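PDB 6BLJ: serine-tRNA ligase from Naegleria fowleri, which probably attaches serine to its cognate tRNA in two steps, through a seryl-adenylate intermediate formed from ATP, as a class II aminoacyl-tRNA synthetase. Local coordinates for residues 92-95 with 96-99; 110-113 with 114-118; 121-124 with 125-129; 253-256 with 257-261; 415-418 with 419-422. All coordinates share one frame; numbering follows the deposited sequence.

Contact 1: 92-95 with 96-99; sequences TDDV and YALF
D94 lays its carboxylate beside the next turn of the chain, one oxygen toward Y96 and the other toward A97. The placement comes from D94 CG standing anti to the backbone N (chi1 -170°), which sends the group alongside the following residues. D94 OD1 comes to 3.6 Å from Y96 CB and lies near the plane of the Y96 ring, at its edge, while D94 OD2 is 3.7 Å from A97 CB. The carboxylate and ring planes are turned 43° from each other, and the two side chains cross nearly at right angles.

V95 CG2 approaches the same part of the ring obliquely, 4.2 Å from Y96 CD2. This branch lies between the backbone N and carbonyl carbon of V95 (chi1 -64° for CG1), close against the start of the next peptide.

The V95 carbonyl gathers the turn. L98 N donates to V95 O over 3.2 Å, reaching it from above the carbonyl plane, and F99 turns its ring edge to the same oxygen, with F99 CD2 3.2 Å away. A longer, weak bond runs from A97 N to D94 O (3.4 Å). The links therefore step back three residues at a time, a tight turn of helical shape without the regular i to i+4 bonds.

The turn follows helix 89-93 and leads to helix 101-105 in the N-terminal tRNA-binding arm. V95 packs on L120, Y123 and H128 of helix 114-147; the Y96 side chain touches I60 of helix 38-76, and F99 stacks on F63 of that same helix.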
loop_
_atom_site.group_PDB
_atom_site.type_symbol
_atom_site.label_atom_id
_atom_site.label_comp_id
_atom_site.label_asym_id
_atom_site.label_seq_id
_atom_site.Cartn_x
_atom_site.Cartn_y
_atom_site.Cartn_z
ATOM N N THR A 92 -36.086 -33.741 22.782
ATOM C CA THR A 92 -35.208 -32.642 22.371
ATOM C C THR A 92 -33.878 -33.139 21.814
ATOM O O THR A 92 -33.204 -32.390 21.096
ATOM C CB THR A 92 -34.954 -31.672 23.535
ATOM O OG1 THR A 92 -34.396 -32.379 24.649
ATOM C CG2 THR A 92 -36.249 -30.993 23.968
ATOM N N ASP A 93 -33.486 -34.383 22.111
ATOM C CA ASP A 93 -32.297 -34.941 21.472
ATOM C C ASP A 93 -32.491 -35.097 19.969
ATOM O O ASP A 93 -31.515 -35.035 19.210
ATOM C CB ASP A 93 -31.940 -36.294 22.092
ATOM C CG ASP A 93 -31.224 -36.164 23.423
ATOM O OD1 ASP A 93 -30.791 -35.041 23.774
ATOM O OD2 ASP A 93 -31.097 -37.191 24.122
ATOM N N ASP A 94 -33.733 -35.301 19.522
ATOM C CA ASP A 94 -34.014 -35.548 18.112
ATOM C C ASP A 94 -35.481 -35.300 17.774
ATOM O O ASP A 94 -36.272 -36.248 17.733
ATOM C CB ASP A 94 -33.640 -36.988 17.754
ATOM C CG ASP A 94 -33.683 -37.253 16.260
ATOM O OD1 ASP A 94 -33.781 -36.282 15.475
ATOM O OD2 ASP A 94 -33.621 -38.442 15.873
ATOM N N VAL A 95 -35.864 -34.047 17.509
ATOM C CA VAL A 95 -37.282 -33.792 17.256
ATOM C C VAL A 95 -37.722 -34.378 15.923
ATOM O O VAL A 95 -38.909 -34.650 15.738
ATOM C CB VAL A 95 -37.616 -32.285 17.298
ATOM C CG1 VAL A 95 -37.381 -31.723 18.683
ATOM C CG2 VAL A 95 -36.807 -31.520 16.260
ATOM N N TYR A 96 -36.788 -34.570 14.987
ATOM C CA TYR A 96 -37.136 -35.103 13.673
ATOM C C TYR A 96 -37.790 -36.480 13.758
ATOM O O TYR A 96 -38.643 -36.810 12.927
ATOM C CB TYR A 96 -35.885 -35.165 12.805
ATOM C CG TYR A 96 -35.332 -33.808 12.451
ATOM C CD1 TYR A 96 -35.749 -33.157 11.301
ATOM C CD2 TYR A 96 -34.392 -33.177 13.264
ATOM C CE1 TYR A 96 -35.255 -31.928 10.959
ATOM C CE2 TYR A 96 -33.880 -31.926 12.925
ATOM C CZ TYR A 96 -34.326 -31.310 11.770
ATOM O OH TYR A 96 -33.853 -30.079 11.395
ATOM N N ALA A 97 -37.416 -37.295 14.749
ATOM C CA ALA A 97 -37.921 -38.659 14.792
ATOM C C ALA A 97 -39.414 -38.714 15.086
ATOM O O ALA A 97 -40.041 -39.739 14.816
ATOM C CB ALA A 97 -37.145 -39.480 15.826
ATOM N N LEU A 98 -40.004 -37.630 15.610
ATOM C CA LEU A 98 -41.424 -37.628 15.946
ATOM C C LEU A 98 -42.320 -37.318 14.755
ATOM O O LEU A 98 -43.528 -37.571 14.824
ATOM C CB LEU A 98 -41.721 -36.605 17.052
ATOM C CG LEU A 98 -41.402 -36.907 18.521
ATOM C CD1 LEU A 98 -39.909 -37.061 18.752
ATOM C CD2 LEU A 98 -41.966 -35.802 19.412
ATOM N N PHE A 99 -41.774 -36.770 13.672
ATOM C CA PHE A 99 -42.595 -36.224 12.604
ATOM C C PHE A 99 -42.491 -37.020 11.306
ATOM O O PHE A 99 -42.825 -36.500 10.238
ATOM C CB PHE A 99 -42.238 -34.755 12.382
ATOM C CG PHE A 99 -42.610 -33.873 13.546
ATOM C CD1 PHE A 99 -43.908 -33.396 13.683
ATOM C CD2 PHE A 99 -41.675 -33.558 14.530
ATOM C CE1 PHE A 99 -44.264 -32.597 14.770
ATOM C CE2 PHE A 99 -42.027 -32.760 15.620
ATOM C CZ PHE A 99 -43.318 -32.276 15.736
#

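Contact 2: 110-113 with 114-118; sequences AKLN and TNQLK
A capping box opens helix 114-147: N113 at the N-cap and Q116 three residues on exchange side-chain-to-backbone bonds in both directions. In one, N113 OD1 accepts from Q116 N over 2.7 Å, the donor lying almost on the extension of the amide C=O. In the other, Q116 OE1 takes the backbone N-H of N113 at 2.9 Å, using a lone pair in its own amide plane. Each side chain thus serves the other residue's main chain, and the pair is fixed at both ends.

The torsions suit these roles. N113 CG lies between its backbone N and carbonyl carbon (chi1 68°), turning OD1 over the first turn, where the amide N-H groups have no earlier helical carbonyl. The Q116 chain runs extended beyond CG, and its last torsion brings OE1 back to N113. Their amide planes are 54° apart, and Q116 CG passes 3.3 Å from N113 OD1.

The first regular helical bond follows, L117 N to N113 O at 2.9 Å. Just ahead of the cap, L112 reaches forward onto the first turn: its CB meets both Q116 CB and L117 CD2 at 3.9 Å, an apolar cover beside the polar box.

Both amide nitrogens have partners in the loop between helices 38-76 and 89-93, N113 ND2 on D83 O and Q116 NE2 on E86 O. The cap thereby ties that loop to the start of the second long helix of the arm. T114 and L117 pack on R74 of helix 38-76, and R74 NH1 also donates to L112 O.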
loop_
_atom_site.group_PDB
_atom_site.type_symbol
_atom_site.label_atom_id
_atom_site.label_comp_id
_atom_site.label_asym_id
_atom_site.label_seq_id
_atom_site.Cartn_x
_atom_site.Cartn_y
_atom_site.Cartn_z
ATOM N N ALA A 110 -49.009 -38.444 20.845
ATOM C CA ALA A 110 -49.887 -38.874 21.929
ATOM C C ALA A 110 -49.132 -39.066 23.235
ATOM O O ALA A 110 -49.743 -38.998 24.305
ATOM C CB ALA A 110 -50.612 -40.168 21.548
ATOM N N LYS A 111 -47.821 -39.306 23.167
ATOM C CA LYS A 111 -47.008 -39.425 24.370
ATOM C C LYS A 111 -46.902 -38.112 25.138
ATOM O O LYS A 111 -46.617 -38.135 26.340
ATOM C CB LYS A 111 -45.607 -39.922 24.004
ATOM C CG LYS A 111 -45.570 -41.288 23.341
ATOM C CD LYS A 111 -44.153 -41.626 22.901
ATOM C CE LYS A 111 -44.072 -42.982 22.216
ATOM N NZ LYS A 111 -42.678 -43.269 21.769
ATOM N N LEU A 112 -47.127 -36.976 24.483
ATOM C CA LEU A 112 -46.975 -35.660 25.089
ATOM C C LEU A 112 -48.343 -35.057 25.384
ATOM O O LEU A 112 -49.256 -35.139 24.554
ATOM C CB LEU A 112 -46.184 -34.725 24.163
ATOM C CG LEU A 112 -44.828 -35.258 23.704
ATOM C CD1 LEU A 112 -44.274 -34.462 22.523
ATOM C CD2 LEU A 112 -43.853 -35.257 24.880
ATOM N N ASN A 113 -48.485 -34.448 26.566
ATOM C CA ASN A 113 -49.709 -33.718 26.859
ATOM C C ASN A 113 -49.702 -32.390 26.101
ATOM O O ASN A 113 -48.726 -32.027 25.439
ATOM C CB ASN A 113 -49.904 -33.539 28.372
ATOM C CG ASN A 113 -48.881 -32.596 29.022
ATOM O OD1 ASN A 113 -48.333 -31.677 28.390
ATOM N ND2 ASN A 113 -48.631 -32.820 30.319
ATOM N N THR A 114 -50.806 -31.650 26.188
ATOM C CA THR A 114 -50.941 -30.472 25.336
ATOM C C THR A 114 -49.989 -29.358 25.764
ATOM O O THR A 114 -49.468 -28.626 24.914
ATOM C CB THR A 114 -52.391 -29.996 25.334
ATOM O OG1 THR A 114 -53.212 -31.040 24.791
ATOM C CG2 THR A 114 -52.542 -28.742 24.479
ATOM N N ASN A 115 -49.735 -29.222 27.072
ATOM C CA ASN A 115 -48.712 -28.278 27.522
ATOM C C ASN A 115 -47.349 -28.621 26.927
ATOM O O ASN A 115 -46.606 -27.726 26.499
ATOM C CB ASN A 115 -48.633 -28.258 29.050
ATOM C CG ASN A 115 -49.839 -27.593 29.696
ATOM O OD1 ASN A 115 -50.429 -26.667 29.137
ATOM N ND2 ASN A 115 -50.207 -28.065 30.886
ATOM N N GLN A 116 -47.003 -29.913 26.884
ATOM C CA GLN A 116 -45.725 -30.306 26.297
ATOM C C GLN A 116 -45.700 -30.067 24.795
ATOM O O GLN A 116 -44.645 -29.728 24.246
ATOM C CB GLN A 116 -45.423 -31.771 26.599
ATOM C CG GLN A 116 -45.091 -32.051 28.066
ATOM C CD GLN A 116 -45.025 -33.534 28.340
ATOM O OE1 GLN A 116 -45.988 -34.260 28.095
ATOM N NE2 GLN A 116 -43.881 -33.997 28.825
ATOM N N LEU A 117 -46.847 -30.187 24.119
ATOM C CA LEU A 117 -46.848 -29.949 22.683
ATOM C C LEU A 117 -46.593 -28.483 22.386
ATOM O O LEU A 117 -45.873 -28.164 21.430
ATOM C CB LEU A 117 -48.181 -30.378 22.056
ATOM C CG LEU A 117 -48.494 -31.871 22.008
ATOM C CD1 LEU A 117 -49.902 -32.124 21.459
ATOM C CD2 LEU A 117 -47.451 -32.583 21.175
ATOM N N LYS A 118 -47.070 -27.584 23.251
ATOM C CA LYS A 118 -46.825 -26.176 22.989
ATOM C C LYS A 118 -45.380 -25.817 23.298
ATOM O O LYS A 118 -44.801 -24.966 22.609
ATOM C CB LYS A 118 -47.786 -25.309 23.811
ATOM C CG LYS A 118 -49.264 -25.621 23.579
ATOM C CD LYS A 118 -50.163 -24.496 24.064
ATOM C CE LYS A 118 -51.282 -25.029 24.937
ATOM N NZ LYS A 118 -52.552 -24.280 24.702
#

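Contact 3: 121-124 with 125-129; sequences STYI and TEVHI
A pi-type turn widens helix 114-147, one of the two long helices of the tRNA-binding arm, at residues 125-129. Up to it the bonding is ordinary: T125 N, E126 N and V127 N each donate to the carbonyl four residues earlier. At I124 the pattern changes. I124 O accepts two amides, H128 N and I129 N, both at 2.9 Å; the first comes from above the carbonyl plane, while the second, five residues on, lies nearly in line with the C=O and is the straighter bond.

V127 and H128 both come to the same side of the Y123 ring plane, V127 by CE1 and H128 by CE2. With Y123 CG anti to the backbone N (chi1 173°), the ring swings along the helix toward its C-terminal end. V127 CB sits over one face in a CH-pi contact, 4.2 Å from the centroid and displaced toward the rim, and V127 CG2 approaches Y123 CE1 to 3.5 Å. H128 meets the ring obliquely, planes 65° apart, with Y123 CE2 lying in the imidazole plane at its edge, 3.3 Å from H128 NE2.

On another side of the helix, T122 and E126 run alongside each other, and T122 CG2 touches E126 OE2. That oxygen forms a salt bridge with R51 of the second subunit, where V127 O also accepts from S433 of that subunit, making this part of the arm an intersubunit contact. I124 and I129 turn instead toward helix 38-76, against I67 and I60.

One water joins two hydroxyls a turn apart, S121 OG at 3.0 Å and T125 OG1 at 3.1 Å.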
loop_
_atom_site.group_PDB
_atom_site.type_symbol
_atom_site.label_atom_id
_atom_site.label_comp_id
_atom_site.label_asym_id
_atom_site.label_seq_id
_atom_site.Cartn_x
_atom_site.Cartn_y
_atom_site.Cartn_z
ATOM N N SER A 121 -43.325 -26.920 20.173
ATOM C CA SER A 121 -43.403 -25.983 19.050
ATOM C C SER A 121 -42.490 -24.781 19.288
ATOM O O SER A 121 -41.794 -24.324 18.373
ATOM C CB SER A 121 -44.852 -25.541 18.826
ATOM O OG SER A 121 -44.974 -24.725 17.666
ATOM N N THR A 122 -42.494 -24.251 20.513
ATOM C CA THR A 122 -41.605 -23.146 20.862
ATOM C C THR A 122 -40.143 -23.552 20.712
ATOM O O THR A 122 -39.331 -22.810 20.150
ATOM C CB THR A 122 -41.874 -22.710 22.304
ATOM O OG1 THR A 122 -43.196 -22.168 22.404
ATOM C CG2 THR A 122 -40.843 -21.660 22.751
ATOM N N TYR A 123 -39.801 -24.742 21.200
ATOM C CA TYR A 123 -38.444 -25.249 21.068
ATOM C C TYR A 123 -38.034 -25.348 19.603
ATOM O O TYR A 123 -36.960 -24.869 19.211
ATOM C CB TYR A 123 -38.347 -26.607 21.766
ATOM C CG TYR A 123 -37.033 -27.318 21.570
ATOM C CD1 TYR A 123 -35.917 -26.981 22.320
ATOM C CD2 TYR A 123 -36.923 -28.356 20.655
ATOM C CE1 TYR A 123 -34.709 -27.645 22.143
ATOM C CE2 TYR A 123 -35.725 -29.025 20.477
ATOM C CZ TYR A 123 -34.622 -28.664 21.222
ATOM O OH TYR A 123 -33.428 -29.325 21.044
ATOM N N ILE A 124 -38.900 -25.935 18.772
ATOM C CA ILE A 124 -38.615 -26.064 17.343
ATOM C C ILE A 124 -38.362 -24.699 16.711
ATOM O O ILE A 124 -37.417 -24.525 15.931
ATOM C CB ILE A 124 -39.769 -26.805 16.639
ATOM C CG1 ILE A 124 -39.717 -28.299 16.983
ATOM C CG2 ILE A 124 -39.708 -26.572 15.127
ATOM C CD1 ILE A 124 -40.990 -29.076 16.626
ATOM N N THR A 125 -39.189 -23.706 17.050
ATOM C CA THR A 125 -39.002 -22.367 16.494
ATOM C C THR A 125 -37.690 -21.754 16.969
ATOM O O THR A 125 -36.921 -21.210 16.170
ATOM C CB THR A 125 -40.182 -21.464 16.878
ATOM O OG1 THR A 125 -41.368 -21.904 16.201
ATOM C CG2 THR A 125 -39.892 -19.999 16.488
ATOM N N GLU A 126 -37.409 -21.842 18.271
ATOM C CA GLU A 126 -36.247 -21.145 18.814
ATOM C C GLU A 126 -34.929 -21.839 18.481
ATOM O O GLU A 126 -33.913 -21.166 18.305
ATOM C CB GLU A 126 -36.398 -20.987 20.328
ATOM C CG GLU A 126 -37.445 -19.946 20.740
ATOM C CD GLU A 126 -37.632 -19.849 22.257
ATOM O OE1 GLU A 126 -36.958 -20.598 22.996
ATOM O OE2 GLU A 126 -38.456 -19.025 22.713
ATOM N N VAL A 127 -34.910 -23.164 18.400
ATOM C CA VAL A 127 -33.666 -23.909 18.267
ATOM C C VAL A 127 -33.437 -24.386 16.837
ATOM O O VAL A 127 -32.299 -24.415 16.366
ATOM C CB VAL A 127 -33.643 -25.088 19.268
ATOM C CG1 VAL A 127 -32.412 -25.977 19.061
ATOM C CG2 VAL A 127 -33.708 -24.568 20.715
ATOM N N HIS A 128 -34.492 -24.779 16.122
ATOM C CA HIS A 128 -34.296 -25.383 14.811
ATOM C C HIS A 128 -34.638 -24.451 13.653
ATOM O O HIS A 128 -33.874 -24.369 12.685
ATOM C CB HIS A 128 -35.111 -26.672 14.717
ATOM C CG HIS A 128 -34.690 -27.696 15.717
ATOM N ND1 HIS A 128 -33.904 -28.777 15.388
ATOM C CD2 HIS A 128 -34.968 -27.816 17.038
ATOM C CE1 HIS A 128 -33.697 -29.510 16.470
ATOM N NE2 HIS A 128 -34.337 -28.952 17.482
ATOM N N ILE A 129 -35.785 -23.768 13.712
ATOM C CA ILE A 129 -36.173 -22.883 12.616
ATOM C C ILE A 129 -35.198 -21.713 12.510
ATOM O O ILE A 129 -34.692 -21.402 11.425
ATOM C CB ILE A 129 -37.621 -22.398 12.800
ATOM C CG1 ILE A 129 -38.608 -23.550 12.579
ATOM C CG2 ILE A 129 -37.933 -21.243 11.844
ATOM C CD1 ILE A 129 -40.059 -23.155 12.824
HETATM O O HOH W 1 -43.825 -21.982 18.009
#

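Contact 4: 253-256 with 257-261; sequences EQMK and KVAQL
M255 CG stands anti to the backbone N (chi1 -177°), and bends at chi2 and chi3 fold the chain so that its sulfur comes over V258 and A259. There M255 SD meets V258 CG2 at 3.9 Å and A259 CB at 4.1 Å, the M255 and V258 side chains crossing at about a right angle. K256 bends too, at chi3 (71°), which turns its ammonium back to E253: K256 NZ makes a salt bridge to E253 OE2 at 2.9 Å on the syn lone pair in this E253 conformer, perhaps not in its alternate.

Two backbone bonds spanning three residues turn the chain after M255, K257 N to Q254 O (3.0 Å) and V258 N to M255 O (3.1 Å). Both donors stand about 60° above the carbonyl plane. K257 lays its CG against E253 O, 3.4 Å away. A water donates to K256 O and A259 O, spanning the turn.

In the enzyme body, the A259 side chain about 11 Å from bound AMP, M255 and V258 pack on Q286 of helix 285-290, and M255 and A259 on F264 of helix 263-266. Q254 reaches Q208 of the third subunit, while K257 and V258 lean on L421 of helix 416-421.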
loop_
_atom_site.group_PDB
_atom_site.type_symbol
_atom_site.label_atom_id
_atom_site.label_comp_id
_atom_site.label_asym_id
_atom_site.label_seq_id
_atom_site.Cartn_x
_atom_site.Cartn_y
_atom_site.Cartn_z
ATOM N N GLU A 253 -15.545 3.500 0.245
ATOM C CA GLU A 253 -16.680 2.623 0.008
ATOM C C GLU A 253 -17.303 2.880 -1.358
ATOM O O GLU A 253 -17.805 1.937 -1.980
ATOM C CB GLU A 253 -17.702 2.749 1.136
ATOM C CG GLU A 253 -17.229 2.115 2.461
ATOM C CD GLU A 253 -16.718 0.679 2.304
ATOM O OE1 GLU A 253 -17.405 -0.159 1.676
ATOM O OE2 GLU A 253 -15.611 0.386 2.802
ATOM N N GLN A 254 -17.246 4.116 -1.858
ATOM C CA GLN A 254 -17.743 4.381 -3.205
ATOM C C GLN A 254 -16.805 3.792 -4.249
ATOM O O GLN A 254 -17.251 3.172 -5.223
ATOM C CB GLN A 254 -17.897 5.898 -3.382
ATOM C CG GLN A 254 -18.997 6.502 -2.507
ATOM C CD GLN A 254 -20.375 6.288 -3.084
ATOM O OE1 GLN A 254 -20.619 6.643 -4.236
ATOM N NE2 GLN A 254 -21.290 5.734 -2.289
ATOM N N MET A 255 -15.494 3.980 -4.069
ATOM C CA MET A 255 -14.538 3.437 -5.032
ATOM C C MET A 255 -14.631 1.911 -5.106
ATOM O O MET A 255 -14.484 1.323 -6.185
ATOM C CB MET A 255 -13.118 3.881 -4.669
ATOM C CG MET A 255 -12.027 3.423 -5.661
ATOM S SD MET A 255 -12.256 4.160 -7.300
ATOM C CE MET A 255 -11.483 5.767 -7.044
ATOM N N LYS A 256 -14.898 1.248 -3.976
ATOM C CA LYS A 256 -15.006 -0.211 -4.006
ATOM C C LYS A 256 -16.160 -0.700 -4.881
ATOM O O LYS A 256 -16.138 -1.851 -5.333
ATOM C CB LYS A 256 -15.155 -0.752 -2.579
ATOM C CG LYS A 256 -13.813 -0.930 -1.879
ATOM C CD LYS A 256 -13.916 -0.922 -0.364
ATOM C CE LYS A 256 -14.567 -2.175 0.181
ATOM N NZ LYS A 256 -14.629 -2.152 1.680
ATOM N N LYS A 257 -17.154 0.152 -5.155
ATOM C CA LYS A 257 -18.272 -0.233 -6.009
ATOM C C LYS A 257 -17.978 -0.115 -7.499
ATOM O O LYS A 257 -18.760 -0.643 -8.301
ATOM C CB LYS A 257 -19.506 0.617 -5.689
ATOM C CG LYS A 257 -19.995 0.543 -4.234
ATOM C CD LYS A 257 -21.168 1.501 -3.997
ATOM C CE LYS A 257 -21.708 1.449 -2.559
ATOM N NZ LYS A 257 -22.438 0.175 -2.301
ATOM N N VAL A 258 -16.899 0.562 -7.901
ATOM C CA VAL A 258 -16.646 0.831 -9.315
ATOM C C VAL A 258 -15.294 0.320 -9.796
ATOM O O VAL A 258 -14.980 0.480 -10.976
ATOM C CB VAL A 258 -16.763 2.340 -9.625
ATOM C CG1 VAL A 258 -18.118 2.895 -9.207
ATOM C CG2 VAL A 258 -15.619 3.118 -8.947
ATOM N N ALA A 259 -14.486 -0.298 -8.940
ATOM C CA ALA A 259 -13.130 -0.671 -9.331
ATOM C C ALA A 259 -12.763 -2.039 -8.765
ATOM O O ALA A 259 -13.337 -2.482 -7.769
ATOM C CB ALA A 259 -12.119 0.384 -8.857
ATOM N N GLN A 260 -11.783 -2.698 -9.406
ATOM C CA GLN A 260 -11.254 -3.991 -8.956
ATOM C C GLN A 260 -10.323 -3.794 -7.767
ATOM O O GLN A 260 -9.483 -2.891 -7.782
ATOM C CB GLN A 260 -10.460 -4.688 -10.077
ATOM C CG GLN A 260 -11.239 -5.533 -11.092
ATOM C CD GLN A 260 -10.315 -6.385 -11.975
ATOM O OE1 GLN A 260 -10.683 -6.802 -13.079
ATOM N NE2 GLN A 260 -9.110 -6.645 -11.482
ATOM N N LEU A 261 -10.428 -4.672 -6.764
ATOM C CA LEU A 261 -9.620 -4.536 -5.546
ATOM C C LEU A 261 -8.107 -4.468 -5.814
ATOM O O LEU A 261 -7.382 -3.840 -5.037
ATOM C CB LEU A 261 -9.939 -5.674 -4.568
HETATM O O HOH W 2 -13.956 -3.490 -5.110
#

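Contact 5: 415-418 with 419-422; sequences DYQT and RRLE
The Y416 ring carries the guanidinium of R420 flat on one face, a cation-pi stack within the short helix 416-421 of the class II catalytic core. The planes are 10° apart and the centres 3.5 Å; R420 NH1 lies over the middle of the ring, and at the ring edge, in plane, is Q417 OE1. At its own edge the guanidinium gives NH1 to Y416 O (2.9 Å), so one residue supplies both the face and the carbonyl that fix its rotation. Y416 CG, anti to the backbone N (chi1 -178°), brings the ring beneath an R420 chain extended to NE.

The other guanidinium is held differently. R419 NE points at D415 OD1 over 3.2 Å, within its own plane but from above the carboxylate plane (64° out of it), the two groups standing nearly perpendicular. R419 NH2 adds a weak bond to D415 OD2 in the same salt bridge.

T418 OG1 bonds to C438 O of strand 436-447, and Q417 NE2 to K257 O, tying the helix to the sheet and to the 257-261 loop. E422, with positive phi, ends it in a Schellman motif. L421 N donates to Q417 O at 2.9 Å, and L421 CD1 rests 4.1 Å from Q417 CG.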
loop_
_atom_site.group_PDB
_atom_site.type_symbol
_atom_site.label_atom_id
_atom_site.label_comp_id
_atom_site.label_asym_id
_atom_site.label_seq_id
_atom_site.Cartn_x
_atom_site.Cartn_y
_atom_site.Cartn_z
ATOM N N ASP A 415 -23.591 -5.495 -17.983
ATOM C CA ASP A 415 -24.187 -5.177 -16.684
ATOM C C ASP A 415 -23.309 -5.591 -15.504
ATOM O O ASP A 415 -23.805 -5.694 -14.377
ATOM C CB ASP A 415 -25.601 -5.761 -16.562
ATOM C CG ASP A 415 -25.647 -7.282 -16.550
ATOM O OD1 ASP A 415 -24.596 -7.954 -16.424
ATOM O OD2 ASP A 415 -26.778 -7.807 -16.686
ATOM N N TYR A 416 -22.009 -5.805 -15.733
ATOM C CA TYR A 416 -21.133 -6.219 -14.640
ATOM C C TYR A 416 -21.104 -5.178 -13.525
ATOM O O TYR A 416 -21.249 -5.518 -12.344
ATOM C CB TYR A 416 -19.722 -6.480 -15.173
ATOM C CG TYR A 416 -18.727 -6.959 -14.136
ATOM C CD1 TYR A 416 -18.052 -6.044 -13.345
ATOM C CD2 TYR A 416 -18.431 -8.315 -13.975
ATOM C CE1 TYR A 416 -17.134 -6.447 -12.407
ATOM C CE2 TYR A 416 -17.491 -8.730 -13.031
ATOM C CZ TYR A 416 -16.853 -7.774 -12.252
ATOM O OH TYR A 416 -15.928 -8.111 -11.296
ATOM N N GLN A 417 -20.906 -3.900 -13.875
ATOM C CA GLN A 417 -20.833 -2.850 -12.859
ATOM C C GLN A 417 -22.206 -2.338 -12.452
ATOM O O GLN A 417 -22.389 -1.937 -11.296
ATOM C CB GLN A 417 -19.976 -1.671 -13.344
ATOM C CG GLN A 417 -19.075 -1.066 -12.239
ATOM C CD GLN A 417 -17.995 -2.047 -11.763
ATOM O OE1 GLN A 417 -17.260 -2.610 -12.572
ATOM N NE2 GLN A 417 -17.899 -2.249 -10.443
ATOM N N THR A 418 -23.162 -2.286 -13.387
ATOM C CA THR A 418 -24.497 -1.823 -13.023
ATOM C C THR A 418 -25.135 -2.744 -11.993
ATOM O O THR A 418 -25.963 -2.293 -11.193
ATOM C CB THR A 418 -25.404 -1.721 -14.254
ATOM O OG1 THR A 418 -25.496 -2.998 -14.880
ATOM C CG2 THR A 418 -24.867 -0.700 -15.260
ATOM N N ARG A 419 -24.794 -4.040 -12.019
ATOM C CA ARG A 419 -25.231 -4.943 -10.949
ATOM C C ARG A 419 -24.688 -4.505 -9.595
ATOM O O ARG A 419 -25.423 -4.432 -8.605
ATOM C CB ARG A 419 -24.782 -6.372 -11.245
ATOM C CG ARG A 419 -25.697 -7.119 -12.181
ATOM C CD ARG A 419 -25.160 -8.503 -12.513
ATOM N NE ARG A 419 -25.833 -9.016 -13.698
ATOM C CZ ARG A 419 -27.008 -9.643 -13.666
ATOM N NH1 ARG A 419 -27.627 -9.847 -12.508
ATOM N NH2 ARG A 419 -27.561 -10.071 -14.791
ATOM N N ARG A 420 -23.392 -4.214 -9.534
ATOM C CA ARG A 420 -22.774 -3.853 -8.266
ATOM C C ARG A 420 -23.239 -2.485 -7.782
ATOM O O ARG A 420 -23.258 -2.232 -6.571
ATOM C CB ARG A 420 -21.252 -3.915 -8.422
ATOM C CG ARG A 420 -20.762 -5.338 -8.667
ATOM C CD ARG A 420 -19.368 -5.392 -9.303
ATOM N NE ARG A 420 -18.787 -6.732 -9.191
ATOM C CZ ARG A 420 -19.136 -7.780 -9.937
ATOM N NH1 ARG A 420 -20.065 -7.662 -10.881
ATOM N NH2 ARG A 420 -18.546 -8.953 -9.750
ATOM N N LEU A 421 -23.631 -1.605 -8.702
ATOM C CA LEU A 421 -24.109 -0.266 -8.389
ATOM C C LEU A 421 -25.631 -0.181 -8.334
ATOM O O LEU A 421 -26.168 0.889 -8.028
ATOM C CB LEU A 421 -23.569 0.732 -9.422
ATOM C CG LEU A 421 -22.069 1.060 -9.383
ATOM C CD1 LEU A 421 -21.623 1.680 -10.696
ATOM C CD2 LEU A 421 -21.809 2.017 -8.238
ATOM N N GLU A 422 -26.323 -1.274 -8.638
ATOM C CA GLU A 422 -27.790 -1.339 -8.672
ATOM C C GLU A 422 -28.379 -0.275 -9.603
ATOM O O GLU A 422 -29.325 0.441 -9.257
ATOM C CB GLU A 422 -28.372 -1.225 -7.263
ATOM C CG GLU A 422 -27.971 -2.378 -6.354
ATOM C CD GLU A 422 -28.707 -2.360 -5.029
ATOM O OE1 GLU A 422 -29.956 -2.374 -5.050
ATOM O OE2 GLU A 422 -28.045 -2.313 -3.971
#

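How the contacts relate
The five contacts fall into two groups, one far out on the arm, the other near the centre of the chain. Contacts 1, 2 and 3 come first along the chain and lie in the N-terminal arm, their centres 12 to 15 Å apart. Contacts 2 and 3 share helix 114-147, and contact 1 packs on it: T92 O is 3.1 Å from Y123 OH, a probable hydrogen bond. Contacts 4 and 5 are in the body, about 11 to 13 Å from the bound AMP, centres 11 Å apart, with K257 CB 3.7 Å from L421 CD2. Centres of the two groups are about 39 to 56 Å apart, consistent with an arm that reaches for tRNA well away from the catalytic core.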